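Local coordinates for NIF3-related protein (PDB 2GX8) that is of unknown function but binds two zinc ions at a dimetal site and carries an inserted, probably regulatory, domain, at residues Ser291-Lys295 with Pro355-Lys361. Residues are numbered along the deposited sequence; the frame is centred on the assembly and turned at random.
Sequences SLDVK and PGHNVEK. With ZN (zinc ion), chain L; ZN (zinc ion), chain M.
Leu292 and Val294, near the close of helix 281-292 and just beyond it, lie against the 3-10 segment 357-361 and Pro355, two residues ahead of it, with the CA atoms of Leu292 and Val359 6.4 Å apart and Asp293, between Leu292 and Val294, turning out of helical geometry with positive phi. The CD1 methyl of Leu292 reaches across to both CG of Pro355 and CB of Val359, each 4.0 Å away. Val294 splits its two methyls: CG1 meets CG1 of Val359 at 3.8 Å, the side chains crossing at about a right angle, while CG2 faces CB of Pro355. Beside this apolar patch runs Lys361, whose chain is extended as far as CE and then bends (chi4 -86°), bringing NZ to the carbonyl O of Leu292 at 3.1 Å, nearly in line with the C=O bond (163°). That ammonium group thus binds a carbonyl where the helix gives way to the loop. From the same turn His357 NE2 and Glu360 OE1 bind one zinc ion, and Glu360 OE2 binds the second. The last part of helix 281-292 and the loop after it pack against the metal-bearing segment that follows strand 351-354, where Glu360 bridges the two zinc ions of the Nif3-family dimetal site, completed by His92, His93 and Asp131.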
loop_
_atom_site.group_PDB
_atom_site.type_symbol
_atom_site.label_atom_id
_atom_site.label_comp_id
_atom_site.label_asym_id
_atom_site.label_seq_id
_atom_site.Cartn_x
_atom_site.Cartn_y
_atom_site.Cartn_z
ATOM N N SER C 291 18.022 -42.408 -6.660
ATOM C CA SER C 291 18.282 -41.926 -5.328
ATOM C C SER C 291 17.036 -41.353 -4.659
ATOM O O SER C 291 16.777 -41.618 -3.483
ATOM C CB SER C 291 19.351 -40.867 -5.505
ATOM O OG SER C 291 19.966 -40.499 -4.324
ATOM N N LEU C 292 16.261 -40.584 -5.429
ATOM C CA LEU C 292 15.024 -39.966 -4.939
ATOM C C LEU C 292 13.737 -40.666 -5.383
ATOM O O LEU C 292 12.660 -40.151 -5.112
ATOM C CB LEU C 292 14.956 -38.496 -5.314
ATOM C CG LEU C 292 16.104 -37.608 -4.820
ATOM C CD1 LEU C 292 15.792 -36.145 -5.140
ATOM C CD2 LEU C 292 16.342 -37.794 -3.342
ATOM N N ASP C 293 13.862 -41.819 -6.055
ATOM C CA ASP C 293 12.743 -42.675 -6.461
ATOM C C ASP C 293 11.737 -41.993 -7.375
ATOM O O ASP C 293 10.539 -41.949 -7.082
ATOM C CB ASP C 293 12.049 -43.285 -5.221
ATOM C CG ASP C 293 11.032 -44.400 -5.573
ATOM O OD1 ASP C 293 11.042 -44.929 -6.708
ATOM O OD2 ASP C 293 10.226 -44.766 -4.682
ATOM N N VAL C 294 12.222 -41.442 -8.481
ATOM C CA VAL C 294 11.339 -40.839 -9.464
ATOM C C VAL C 294 11.546 -41.446 -10.854
ATOM O O VAL C 294 12.659 -41.870 -11.213
ATOM C CB VAL C 294 11.406 -39.292 -9.490
ATOM C CG1 VAL C 294 10.866 -38.722 -8.173
ATOM C CG2 VAL C 294 12.780 -38.808 -9.759
ATOM N N LYS C 295 10.468 -41.496 -11.631
ATOM C CA LYS C 295 10.551 -42.062 -12.960
ATOM C C LYS C 295 11.151 -41.109 -13.984
ATOM O O LYS C 295 11.827 -41.533 -14.910
ATOM C CB LYS C 295 9.190 -42.628 -13.366
ATOM C CG LYS C 295 8.667 -43.674 -12.345
ATOM C CD LYS C 295 9.650 -44.885 -12.184
ATOM C CE LYS C 295 9.343 -45.777 -10.948
ATOM N NZ LYS C 295 9.471 -45.042 -9.635
ATOM N N PRO C 355 13.549 -32.973 -10.085
ATOM C CA PRO C 355 12.915 -34.266 -9.947
ATOM C C PRO C 355 11.458 -34.106 -9.514
ATOM O O PRO C 355 10.767 -35.096 -9.358
ATOM C CB PRO C 355 13.723 -34.910 -8.829
ATOM C CG PRO C 355 14.193 -33.754 -7.967
ATOM C CD PRO C 355 14.198 -32.524 -8.835
ATOM N N GLY C 356 10.986 -32.871 -9.330
ATOM C CA GLY C 356 9.616 -32.624 -8.918
ATOM C C GLY C 356 9.539 -32.291 -7.442
ATOM O O GLY C 356 10.320 -32.798 -6.621
ATOM N N HIS C 357 8.578 -31.435 -7.104
ATOM C CA HIS C 357 8.323 -30.989 -5.747
ATOM C C HIS C 357 8.021 -32.207 -4.838
ATOM O O HIS C 357 8.363 -32.224 -3.669
ATOM C CB HIS C 357 7.102 -30.067 -5.800
ATOM C CG HIS C 357 6.883 -29.224 -4.587
ATOM N ND1 HIS C 357 6.538 -27.891 -4.674
ATOM C CD2 HIS C 357 6.906 -29.519 -3.265
ATOM C CE1 HIS C 357 6.353 -27.400 -3.463
ATOM N NE2 HIS C 357 6.592 -28.365 -2.587
ATOM N N ASN C 358 7.410 -33.237 -5.408
ATOM C CA ASN C 358 7.020 -34.407 -4.654
ATOM C C ASN C 358 8.159 -35.207 -4.051
ATOM O O ASN C 358 7.887 -36.114 -3.293
ATOM C CB ASN C 358 6.136 -35.313 -5.503
ATOM C CG ASN C 358 5.485 -36.422 -4.708
ATOM O OD1 ASN C 358 4.516 -36.195 -3.973
ATOM N ND2 ASN C 358 5.989 -37.638 -4.876
ATOM N N VAL C 359 9.418 -34.887 -4.357
ATOM C CA VAL C 359 10.523 -35.621 -3.745
ATOM C C VAL C 359 10.637 -35.322 -2.242
ATOM O O VAL C 359 11.391 -35.972 -1.533
ATOM C CB VAL C 359 11.891 -35.419 -4.472
ATOM C CG1 VAL C 359 11.754 -35.760 -5.940
ATOM C CG2 VAL C 359 12.418 -34.008 -4.306
ATOM N N GLU C 360 9.902 -34.318 -1.771
ATOM C CA GLU C 360 9.832 -33.994 -0.345
ATOM C C GLU C 360 9.103 -35.064 0.444
ATOM O O GLU C 360 9.012 -34.997 1.648
ATOM C CB GLU C 360 9.060 -32.717 -0.124
ATOM C CG GLU C 360 9.816 -31.519 -0.512
ATOM C CD GLU C 360 9.061 -30.272 -0.103
ATOM O OE1 GLU C 360 7.822 -30.233 -0.275
ATOM O OE2 GLU C 360 9.709 -29.340 0.414
ATOM N N LYS C 361 8.553 -36.035 -0.261
ATOM C CA LYS C 361 7.865 -37.151 0.340
ATOM C C LYS C 361 8.783 -37.913 1.319
ATOM O O LYS C 361 8.298 -38.683 2.143
ATOM C CB LYS C 361 7.381 -38.069 -0.785
ATOM C CG LYS C 361 8.529 -38.723 -1.548
ATOM C CD LYS C 361 8.011 -39.672 -2.580
ATOM C CE LYS C 361 9.135 -40.423 -3.299
ATOM N NZ LYS C 361 9.693 -39.703 -4.442
HETATM ZN ZN ZN L . 6.597 -28.059 -0.469
HETATM ZN ZN ZN M . 8.849 -28.127 1.979
#